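Local structure of acyl-CoA dehydrogenase (Mycobacterium thermoresistibile, 3PFD) at residues D253-T258 with I375-N380; K279-K282 with P287-D290; A43-D46 with F51-E54. The protein catalyses the FAD-dependent dehydrogenation of saturated acyl-CoA to 2,3-dehydroacyl-CoA, passing the electrons to an acceptor. All coordinates share one frame; numbering follows the deposited sequence.

Contact 1 of 3, residues D253-T258 with I375-N380. With FDA (dihydroflavine-adenine dinucleotide), chain B.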
loop_
_atom_site.group_PDB
_atom_site.type_symbol
_atom_site.label_atom_id
_atom_site.label_comp_id
_atom_site.label_asym_id
_atom_site.label_seq_id
_atom_site.Cartn_x
_atom_site.Cartn_y
_atom_site.Cartn_z
ATOM N N ASP C 253 3.932 -13.164 24.641
ATOM C CA ASP C 253 4.980 -12.137 24.719
ATOM C C ASP C 253 6.341 -12.705 24.344
ATOM O O ASP C 253 7.141 -12.049 23.635
ATOM C CB ASP C 253 5.103 -11.573 26.140
ATOM C CG ASP C 253 4.095 -10.469 26.439
ATOM O OD1 ASP C 253 3.502 -9.914 25.482
ATOM O OD2 ASP C 253 3.911 -10.166 27.649
ATOM N N HIS C 254 6.605 -13.914 24.833
ATOM C CA HIS C 254 7.873 -14.577 24.583
ATOM C C HIS C 254 7.885 -15.475 23.342
ATOM O O HIS C 254 8.894 -16.157 23.100
ATOM C CB HIS C 254 8.293 -15.381 25.817
ATOM C CG HIS C 254 8.561 -14.525 27.015
ATOM N ND1 HIS C 254 9.824 -14.088 27.349
ATOM C CD2 HIS C 254 7.722 -13.990 27.933
ATOM C CE1 HIS C 254 9.758 -13.350 28.442
ATOM N NE2 HIS C 254 8.494 -13.270 28.816
ATOM N N THR C 255 6.781 -15.544 22.592
ATOM C CA THR C 255 6.770 -16.436 21.422
ATOM C C THR C 255 6.367 -15.738 20.119
ATOM O O THR C 255 6.764 -16.167 19.034
ATOM C CB THR C 255 5.897 -17.707 21.622
ATOM O OG1 THR C 255 4.529 -17.332 21.769
ATOM C CG2 THR C 255 6.356 -18.535 22.856
ATOM N N ARG C 256 5.604 -14.654 20.226
ATOM C CA ARG C 256 5.226 -13.887 19.038
ATOM C C ARG C 256 6.389 -13.563 18.092
ATOM O O ARG C 256 6.232 -13.688 16.884
ATOM C CB ARG C 256 4.455 -12.628 19.416
ATOM C CG ARG C 256 2.975 -12.891 19.443
ATOM C CD ARG C 256 2.185 -11.808 20.152
ATOM N NE ARG C 256 0.769 -12.175 20.163
ATOM C CZ ARG C 256 -0.104 -11.797 21.094
ATOM N NH1 ARG C 256 0.302 -11.031 22.120
ATOM N NH2 ARG C 256 -1.375 -12.200 20.999
ATOM N N PRO C 257 7.560 -13.173 18.638
ATOM C CA PRO C 257 8.687 -12.878 17.734
ATOM C C PRO C 257 9.146 -14.082 16.921
ATOM O O PRO C 257 9.690 -13.899 15.823
ATOM C CB PRO C 257 9.800 -12.393 18.683
ATOM C CG PRO C 257 9.064 -11.902 19.933
ATOM C CD PRO C 257 7.872 -12.853 20.052
ATOM N N THR C 258 8.944 -15.305 17.444
ATOM C CA THR C 258 9.372 -16.523 16.731
ATOM C C THR C 258 8.509 -16.755 15.486
ATOM O O THR C 258 8.994 -17.221 14.474
ATOM C CB THR C 258 9.413 -17.783 17.641
ATOM O OG1 THR C 258 8.087 -18.190 17.971
ATOM C CG2 THR C 258 10.213 -17.510 18.935
ATOM N N ILE C 375 -2.184 -15.009 10.912
ATOM C CA ILE C 375 -3.389 -15.543 11.572
ATOM C C ILE C 375 -3.095 -16.153 12.931
ATOM O O ILE C 375 -3.750 -15.777 13.908
ATOM C CB ILE C 375 -4.181 -16.553 10.681
ATOM C CG1 ILE C 375 -4.616 -15.897 9.378
ATOM C CG2 ILE C 375 -5.409 -17.190 11.452
ATOM C CD1 ILE C 375 -5.226 -16.854 8.396
ATOM N N TYR C 376 -2.167 -17.116 13.013
ATOM C CA TYR C 376 -1.960 -17.750 14.325
ATOM C C TYR C 376 -1.073 -16.977 15.282
ATOM O O TYR C 376 -0.450 -15.989 14.886
ATOM C CB TYR C 376 -1.572 -19.254 14.292
ATOM C CG TYR C 376 -0.309 -19.673 13.575
ATOM C CD1 TYR C 376 -0.064 -21.028 13.363
ATOM C CD2 TYR C 376 0.619 -18.750 13.087
ATOM C CE1 TYR C 376 1.071 -21.471 12.670
ATOM C CE2 TYR C 376 1.773 -19.182 12.387
ATOM C CZ TYR C 376 1.979 -20.557 12.192
ATOM O OH TYR C 376 3.077 -21.034 11.519
ATOM N N GLU C 377 -1.014 -17.471 16.523
ATOM C CA GLU C 377 -0.466 -16.749 17.671
ATOM C C GLU C 377 -0.975 -15.298 17.791
ATOM O O GLU C 377 -0.210 -14.401 18.193
ATOM C CB GLU C 377 1.085 -16.812 17.686
ATOM C CG GLU C 377 1.608 -18.246 17.787
ATOM C CD GLU C 377 3.030 -18.364 18.332
ATOM O OE1 GLU C 377 3.498 -17.404 19.003
ATOM O OE2 GLU C 377 3.656 -19.439 18.099
ATOM N N GLY C 378 -2.258 -15.099 17.467
ATOM C CA GLY C 378 -2.902 -13.779 17.523
ATOM C C GLY C 378 -3.016 -13.253 16.093
ATOM O O GLY C 378 -1.994 -12.990 15.458
ATOM N N THR C 379 -4.234 -13.129 15.568
ATOM C CA THR C 379 -4.382 -12.569 14.223
ATOM C C THR C 379 -3.731 -11.192 14.214
ATOM O O THR C 379 -3.576 -10.598 15.273
ATOM C CB THR C 379 -5.827 -12.396 13.811
ATOM O OG1 THR C 379 -6.434 -11.401 14.640
ATOM C CG2 THR C 379 -6.607 -13.753 13.887
ATOM N N ASN C 380 -3.363 -10.694 13.037
ATOM C CA ASN C 380 -2.786 -9.351 12.957
ATOM C C ASN C 380 -3.719 -8.244 13.416
ATOM O O ASN C 380 -3.218 -7.224 13.825
ATOM C CB ASN C 380 -2.153 -9.069 11.581
ATOM C CG ASN C 380 -0.856 -9.862 11.390
ATOM O OD1 ASN C 380 -0.485 -10.618 12.260
ATOM N ND2 ASN C 380 -0.181 -9.698 10.245
HETATM P PA FDA B . -11.801 -15.367 15.026
HETATM O O1A FDA B . -11.365 -14.957 16.406
HETATM O O2A FDA B . -13.218 -15.818 14.768
HETATM O O5B FDA B . -11.465 -14.133 14.046
HETATM C C5B FDA B . -12.170 -13.891 12.823
HETATM C C4B FDA B . -11.786 -12.503 12.292
HETATM O O4B FDA B . -12.262 -11.481 13.175
HETATM C C3B FDA B . -10.269 -12.319 12.217
HETATM O O3B FDA B . -9.987 -11.467 11.098
HETATM C C2B FDA B . -9.941 -11.575 13.501
HETATM O O2B FDA B . -8.749 -10.790 13.402
HETATM C C1B FDA B . -11.168 -10.705 13.652
HETATM N N9A FDA B . -11.369 -10.237 15.039
HETATM C C8A FDA B . -11.725 -10.991 16.095
HETATM N N7A FDA B . -11.822 -10.200 17.194
HETATM C C5A FDA B . -11.518 -8.933 16.822
HETATM C C6A FDA B . -11.443 -7.714 17.516
HETATM N N6A FDA B . -11.702 -7.666 18.860
HETATM N N1A FDA B . -11.107 -6.588 16.832
HETATM C C2A FDA B . -10.841 -6.661 15.508
HETATM N N3A FDA B . -10.908 -7.815 14.805
HETATM C C4A FDA B . -11.235 -8.966 15.447
HETATM N N1 FDA B . -4.391 -22.445 18.634
HETATM C C2 FDA B . -3.913 -23.244 19.637
HETATM O O2 FDA B . -4.456 -23.267 20.774
HETATM N N3 FDA B . -2.841 -24.034 19.414
HETATM C C4 FDA B . -2.227 -24.044 18.209
HETATM O O4 FDA B . -1.254 -24.805 18.070
HETATM C C4X FDA B . -2.680 -23.216 17.162
HETATM N N5 FDA B . -2.158 -23.295 15.921
HETATM C C5X FDA B . -2.892 -22.960 14.846
HETATM C C6 FDA B . -2.608 -23.489 13.579
HETATM C C7 FDA B . -3.440 -23.185 12.486
HETATM C C7M FDA B . -3.131 -23.748 11.115
HETATM C C8 FDA B . -4.522 -22.330 12.644
HETATM C C8M FDA B . -5.429 -21.969 11.481
HETATM C C9 FDA B . -4.794 -21.800 13.891
HETATM C C9A FDA B . -3.995 -22.121 14.993
HETATM N N10 FDA B . -4.422 -21.780 16.295
HETATM C C10 FDA B . -3.788 -22.412 17.400
HETATM C "C1'" FDA B . -5.642 -20.995 16.486
HETATM C "C2'" FDA B . -5.418 -19.505 16.194
HETATM O "O2'" FDA B . -4.641 -18.835 17.213
HETATM C "C3'" FDA B . -6.775 -18.871 15.972
HETATM O "O3'" FDA B . -7.230 -19.244 14.646
HETATM C "C4'" FDA B . -6.733 -17.337 16.103
HETATM O "O4'" FDA B . -6.536 -16.960 17.468
HETATM C "C5'" FDA B . -8.012 -16.681 15.602
HETATM O "O5'" FDA B . -9.148 -17.362 16.151
HETATM P P FDA B . -10.319 -17.841 15.157
HETATM O O1P FDA B . -9.693 -18.711 14.096
HETATM O O2P FDA B . -11.464 -18.376 15.986
HETATM O O3P FDA B . -10.763 -16.478 14.419
HETATM O O HOH W 1 6.190 -20.083 18.810
#
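R256 and E377 bring their CA atoms to 6.5 Å where the first turn of helix 256-280 faces the loop that precedes helix 380-391. The arginine chain runs extended from CG to NE, which carries NE to E377 O at 3.1 Å; the bond is nearly straight (165°) and lies close to the guanidinium plane, and NH2 passes beside the CA of G378. The E377 side chain reaches across to T255, crossing it at about a right angle. T255 OG1 donates to E377 OE1 (3.0 Å) from above the carboxylate plane, while OE2 takes a hydrogen bond from a water, 2.7 Å away, that also donates to T258 OG1. T258 OG1 itself donates to T255 O (2.6 Å). Beyond the loop lies the reduced flavin: the Y376 ring turns its edge to it, CD1 to C6 at 3.5 Å, and T379 OG1 donates to the adenosine ribose hydroxyl O2B (2.7 Å). Y376 OH is held by Q262. Together these bonds probably hold the E377 carboxylate in place on the helix side of a loop whose Y376 and T379 meet the cofactor.

Contact 2 of 3, residues K279-K282 with P287-D290. With FDA (dihydroflavine-adenine dinucleotide), chain D.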
loop_
_atom_site.group_PDB
_atom_site.type_symbol
_atom_site.label_atom_id
_atom_site.label_comp_id
_atom_site.label_asym_id
_atom_site.label_seq_id
_atom_site.Cartn_x
_atom_site.Cartn_y
_atom_site.Cartn_z
ATOM N N LYS C 279 17.510 -13.867 -12.596
ATOM C CA LYS C 279 18.822 -13.737 -13.207
ATOM C C LYS C 279 19.020 -14.722 -14.352
ATOM O O LYS C 279 19.659 -14.400 -15.342
ATOM C CB LYS C 279 19.922 -13.876 -12.146
ATOM C CG LYS C 279 20.020 -12.618 -11.288
ATOM C CD LYS C 279 21.143 -12.741 -10.271
ATOM C CE LYS C 279 22.545 -12.713 -10.936
ATOM N NZ LYS C 279 23.519 -12.701 -9.814
ATOM N N GLU C 280 18.406 -15.896 -14.222
ATOM C CA GLU C 280 18.580 -17.011 -15.144
ATOM C C GLU C 280 17.569 -16.991 -16.305
ATOM O O GLU C 280 17.924 -17.302 -17.435
ATOM C CB GLU C 280 18.472 -18.353 -14.367
ATOM N N ARG C 281 16.312 -16.648 -16.007
ATOM C CA ARG C 281 15.232 -16.588 -16.998
ATOM C C ARG C 281 15.386 -15.383 -17.966
ATOM O O ARG C 281 15.405 -14.237 -17.537
ATOM C CB ARG C 281 13.880 -16.538 -16.249
ATOM C CG ARG C 281 12.660 -16.169 -17.100
ATOM C CD ARG C 281 12.523 -17.124 -18.296
ATOM N NE ARG C 281 11.197 -17.086 -18.907
ATOM C CZ ARG C 281 10.795 -17.958 -19.822
ATOM N NH1 ARG C 281 11.641 -18.892 -20.273
ATOM N NH2 ARG C 281 9.566 -17.888 -20.307
ATOM N N LYS C 282 15.478 -15.642 -19.262
ATOM C CA LYS C 282 15.589 -14.568 -20.241
ATOM C C LYS C 282 14.365 -14.410 -21.148
ATOM O O LYS C 282 13.816 -15.407 -21.634
ATOM C CB LYS C 282 16.824 -14.780 -21.111
ATOM C CG LYS C 282 18.163 -14.631 -20.394
ATOM C CD LYS C 282 19.218 -15.443 -21.163
ATOM C CE LYS C 282 20.612 -14.892 -21.028
ATOM N NZ LYS C 282 20.775 -13.655 -21.890
ATOM N N PRO C 287 18.168 -11.124 -19.145
ATOM C CA PRO C 287 17.521 -11.673 -17.949
ATOM C C PRO C 287 16.285 -10.846 -17.600
ATOM O O PRO C 287 16.300 -9.651 -17.818
ATOM C CB PRO C 287 18.593 -11.475 -16.869
ATOM C CG PRO C 287 19.865 -11.619 -17.601
ATOM C CD PRO C 287 19.639 -11.064 -18.988
ATOM N N VAL C 288 15.234 -11.455 -17.059
ATOM C CA VAL C 288 14.095 -10.633 -16.603
ATOM C C VAL C 288 14.479 -9.680 -15.452
ATOM O O VAL C 288 13.874 -8.608 -15.286
ATOM C CB VAL C 288 12.781 -11.444 -16.334
ATOM C CG1 VAL C 288 12.258 -12.023 -17.634
ATOM C CG2 VAL C 288 12.960 -12.522 -15.254
ATOM N N SER C 289 15.530 -10.024 -14.720
ATOM C CA SER C 289 16.040 -9.149 -13.674
ATOM C C SER C 289 16.687 -7.855 -14.227
ATOM O O SER C 289 16.930 -6.919 -13.478
ATOM C CB SER C 289 17.026 -9.923 -12.798
ATOM O OG SER C 289 18.143 -10.350 -13.541
ATOM N N ASP C 290 16.965 -7.825 -15.535
ATOM C CA ASP C 290 17.505 -6.631 -16.203
ATOM C C ASP C 290 16.516 -5.448 -16.282
ATOM O O ASP C 290 16.926 -4.328 -16.565
ATOM C CB ASP C 290 17.959 -6.960 -17.630
ATOM C CG ASP C 290 19.430 -7.222 -17.729
ATOM O OD1 ASP C 290 20.016 -6.947 -18.803
ATOM O OD2 ASP C 290 20.015 -7.705 -16.733
HETATM P PA FDA D . 8.132 -14.608 -18.108
HETATM O O1A FDA D . 7.791 -13.921 -19.403
HETATM O O2A FDA D . 9.396 -15.390 -17.939
HETATM O O5B FDA D . 8.096 -13.510 -16.932
HETATM C C5B FDA D . 8.729 -13.739 -15.678
HETATM C C4B FDA D . 8.617 -12.443 -14.890
HETATM O O4B FDA D . 9.391 -11.438 -15.579
HETATM C C3B FDA D . 7.191 -11.907 -14.785
HETATM O O3B FDA D . 7.040 -11.197 -13.567
HETATM C C2B FDA D . 7.155 -10.819 -15.843
HETATM O O2B FDA D . 6.195 -9.808 -15.556
HETATM C C1B FDA D . 8.576 -10.274 -15.813
HETATM N N9A FDA D . 8.921 -9.583 -17.082
HETATM C C8A FDA D . 9.093 -10.169 -18.287
HETATM N N7A FDA D . 9.384 -9.213 -19.189
HETATM C C5A FDA D . 9.423 -8.008 -18.553
HETATM C C6A FDA D . 9.667 -6.689 -18.970
HETATM N N6A FDA D . 9.961 -6.410 -20.279
HETATM N N1A FDA D . 9.593 -5.678 -18.051
HETATM C C2A FDA D . 9.311 -5.945 -16.757
HETATM N N3A FDA D . 9.074 -7.205 -16.347
HETATM C C4A FDA D . 9.121 -8.251 -17.216
HETATM N N1 FDA D . -0.816 -18.797 -22.819
HETATM C C2 FDA D . -1.453 -19.227 -23.934
HETATM O O2 FDA D . -0.896 -19.173 -25.049
HETATM N N3 FDA D . -2.695 -19.762 -23.852
HETATM C C4 FDA D . -3.346 -19.846 -22.680
HETATM O O4 FDA D . -4.498 -20.323 -22.692
HETATM C C4X FDA D . -2.733 -19.391 -21.508
HETATM N N5 FDA D . -3.244 -19.746 -20.314
HETATM C C5X FDA D . -2.497 -19.669 -19.171
HETATM C C6 FDA D . -2.892 -20.384 -18.034
HETATM C C7 FDA D . -2.040 -20.519 -16.938
HETATM C C7M FDA D . -2.519 -21.303 -15.739
HETATM C C8 FDA D . -0.774 -19.931 -16.945
HETATM C C8M FDA D . 0.195 -20.070 -15.767
HETATM C C9 FDA D . -0.376 -19.231 -18.084
HETATM C C9A FDA D . -1.215 -19.089 -19.190
HETATM N N10 FDA D . -0.682 -18.638 -20.425
HETATM C C10 FDA D . -1.432 -18.871 -21.606
HETATM C "C1'" FDA D . 0.705 -18.123 -20.513
HETATM C "C2'" FDA D . 0.901 -16.770 -19.809
HETATM O "O2'" FDA D . 0.366 -15.732 -20.642
HETATM C "C3'" FDA D . 2.376 -16.551 -19.479
HETATM O "O3'" FDA D . 2.682 -17.246 -18.256
HETATM C "C4'" FDA D . 2.681 -15.068 -19.279
HETATM O "O4'" FDA D . 2.522 -14.410 -20.538
HETATM C "C5'" FDA D . 4.073 -14.823 -18.710
HETATM O "O5'" FDA D . 5.067 -15.568 -19.427
HETATM P P FDA D . 6.063 -16.528 -18.611
HETATM O O1P FDA D . 5.261 -17.434 -17.734
HETATM O O2P FDA D . 7.042 -17.127 -19.631
HETATM O O3P FDA D . 6.867 -15.517 -17.642
#
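K279, on the last turn of helix 256-280, meets S289 with its CA, 3.5 Å from S289 OG, and its CG lies alongside the same hydroxyl. Its carbonyl O also touches the ring of P287, at CB (3.5 Å), while its ammonium reaches away to L392 O of a third subunit. R281, the first residue to leave helical geometry, joins the turn to the cofactor. Its carbonyl O accepts V288 N at 2.8 Å, nearly along the C=O axis, and takes a CA-H...O contact from P287. With CG anti to the backbone N (chi1 167°) and a bend at chi2, the side chain swings past V288 CG2 to the pyrophosphate. There NE donates to O2A at 2.7 Å, almost straight (169°) and in the guanidinium plane, and NH2 donates to O2P at 2.7 Å on a more bent path (134°). V288 CB lies by the ribose oxygen O4B. NH1 of R281 turns to R141 O of the second subunit, which also binds this reduced cofactor. The backbone here forms a small beta-hairpin between helices 256-280 and 292-321, in which K282 and P287 are an antiparallel non-hydrogen-bonded pair. K282 lies side by side with the P287 ring, its CG 3.7 Å from P287 N.

Contact 3 of 3, residues A43-D46 with F51-E54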
loop_
_atom_site.group_PDB
_atom_site.type_symbol
_atom_site.label_atom_id
_atom_site.label_comp_id
_atom_site.label_asym_id
_atom_site.label_seq_id
_atom_site.Cartn_x
_atom_site.Cartn_y
_atom_site.Cartn_z
ATOM N N ALA C 43 8.742 -30.069 -0.613
ATOM C CA ALA C 43 7.695 -30.213 -1.630
ATOM C C ALA C 43 6.721 -31.375 -1.350
ATOM O O ALA C 43 5.509 -31.197 -1.410
ATOM C CB ALA C 43 8.295 -30.362 -3.037
ATOM N N GLU C 44 7.280 -32.552 -1.060
ATOM C CA GLU C 44 6.529 -33.770 -0.768
ATOM C C GLU C 44 5.783 -33.633 0.561
ATOM O O GLU C 44 4.651 -34.039 0.667
ATOM C CB GLU C 44 7.471 -34.988 -0.804
ATOM C CG GLU C 44 6.985 -36.335 -0.233
ATOM C CD GLU C 44 8.069 -37.445 -0.397
ATOM O OE1 GLU C 44 8.764 -37.390 -1.425
ATOM O OE2 GLU C 44 8.235 -38.350 0.458
ATOM N N VAL C 45 6.401 -33.017 1.557
ATOM C CA VAL C 45 5.699 -32.700 2.809
ATOM C C VAL C 45 4.354 -31.973 2.543
ATOM O O VAL C 45 3.300 -32.356 3.055
ATOM C CB VAL C 45 6.645 -31.922 3.780
ATOM C CG1 VAL C 45 5.884 -31.246 4.961
ATOM C CG2 VAL C 45 7.723 -32.869 4.310
ATOM N N ASP C 46 4.405 -30.941 1.718
ATOM C CA ASP C 46 3.247 -30.184 1.328
ATOM C C ASP C 46 2.312 -30.941 0.393
ATOM O O ASP C 46 1.096 -30.890 0.567
ATOM C CB ASP C 46 3.705 -28.895 0.653
ATOM C CG ASP C 46 2.573 -28.158 -0.017
ATOM O OD1 ASP C 46 1.812 -27.469 0.682
ATOM O OD2 ASP C 46 2.465 -28.261 -1.244
ATOM N N PHE C 51 3.506 -35.297 7.753
ATOM C CA PHE C 51 4.480 -34.787 8.710
ATOM C C PHE C 51 5.916 -34.727 8.153
ATOM O O PHE C 51 6.377 -35.689 7.548
ATOM C CB PHE C 51 4.475 -35.618 9.992
ATOM C CG PHE C 51 5.257 -34.980 11.109
ATOM C CD1 PHE C 51 6.522 -35.437 11.438
ATOM C CD2 PHE C 51 4.747 -33.871 11.791
ATOM C CE1 PHE C 51 7.256 -34.818 12.447
ATOM C CE2 PHE C 51 5.467 -33.261 12.819
ATOM C CZ PHE C 51 6.717 -33.727 13.141
ATOM N N PRO C 52 6.637 -33.599 8.379
ATOM C CA PRO C 52 8.058 -33.577 7.971
ATOM C C PRO C 52 8.976 -34.447 8.865
ATOM O O PRO C 52 9.785 -33.900 9.637
ATOM C CB PRO C 52 8.436 -32.090 8.050
ATOM C CG PRO C 52 7.483 -31.493 9.084
ATOM C CD PRO C 52 6.203 -32.342 9.021
ATOM N N GLU C 53 8.864 -35.778 8.741
ATOM C CA GLU C 53 9.631 -36.734 9.575
ATOM C C GLU C 53 11.125 -36.628 9.411
ATOM O O GLU C 53 11.869 -36.751 10.374
ATOM C CB GLU C 53 9.236 -38.194 9.286
ATOM C CG GLU C 53 8.444 -38.887 10.387
ATOM C CD GLU C 53 9.133 -38.899 11.754
ATOM O OE1 GLU C 53 10.237 -39.472 11.904
ATOM O OE2 GLU C 53 8.537 -38.356 12.700
ATOM N N GLU C 54 11.561 -36.456 8.169
ATOM C CA GLU C 54 12.984 -36.272 7.877
ATOM C C GLU C 54 13.570 -35.022 8.551
ATOM O O GLU C 54 14.654 -35.084 9.151
ATOM C CB GLU C 54 13.209 -36.204 6.372
ATOM C CG GLU C 54 12.724 -37.411 5.608
ATOM C CD GLU C 54 11.305 -37.262 5.080
ATOM O OE1 GLU C 54 10.571 -36.334 5.484
ATOM O OE2 GLU C 54 10.901 -38.108 4.263
#
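V45 packs its CG2 methyl against P52, 3.7 Å from P52 CA and 3.9 Å from P52 CB. The contact belongs to the helical N-terminal domain of the acyl-CoA dehydrogenase fold and sits where helix 24-47 gives way to helix 53-61 through a short connection. An inverse gamma turn centred on P52 starts the second helix: E53 N is hydrogen-bonded to F51 O at 2.8 Å, and P52, at the N-cap position, lies beside V45. The valine and proline side chains cross at about a right angle. With CG1 of V45 anti to the backbone N (chi1 166°), both methyls come near P52 CB, CG1 at 4.1 Å. No hydrogen bond joins the two segments; what they share is apolar packing, and both residues are buried. Polar groups work around it. E44 and E54 bring their OE2 atoms to 4.7 Å without touching, a like-charged approach probably eased by R50 of the connection, which makes a salt bridge to each. D46 reaches in another direction, to R368 of helix 363-373, tying this helix end to the C-terminal domain. The F51 side chain leaves its backbone away from 43-46 and its ring rests on N172, K175 and P221; one face of that ring carries P52 CD, 3.4 Å above its plane and offset toward the rim.

Overall arrangement
From the N terminus, contact 3 comes first, closing the short connection between helices 24-47 and 53-61 in the N-terminal domain. After the remaining N-terminal helices the chain passes through the beta-rich middle domain before contact 1 opens at 253-258. Helix 256-280 carries it away to contact 2, which closes the hairpin loop before helix 292-321 leads back; contact 1 closes at 375-380, joining the start of helix 256-280 to the loop before helix 380-391 and enclosing contact 2. None cross. Contacts 1 and 2 share helix 256-280 but lie far apart, their centres 37 Å from each other, and serve different cofactor molecules. Contact 3 lies 24 Å from contact 1, centre to centre.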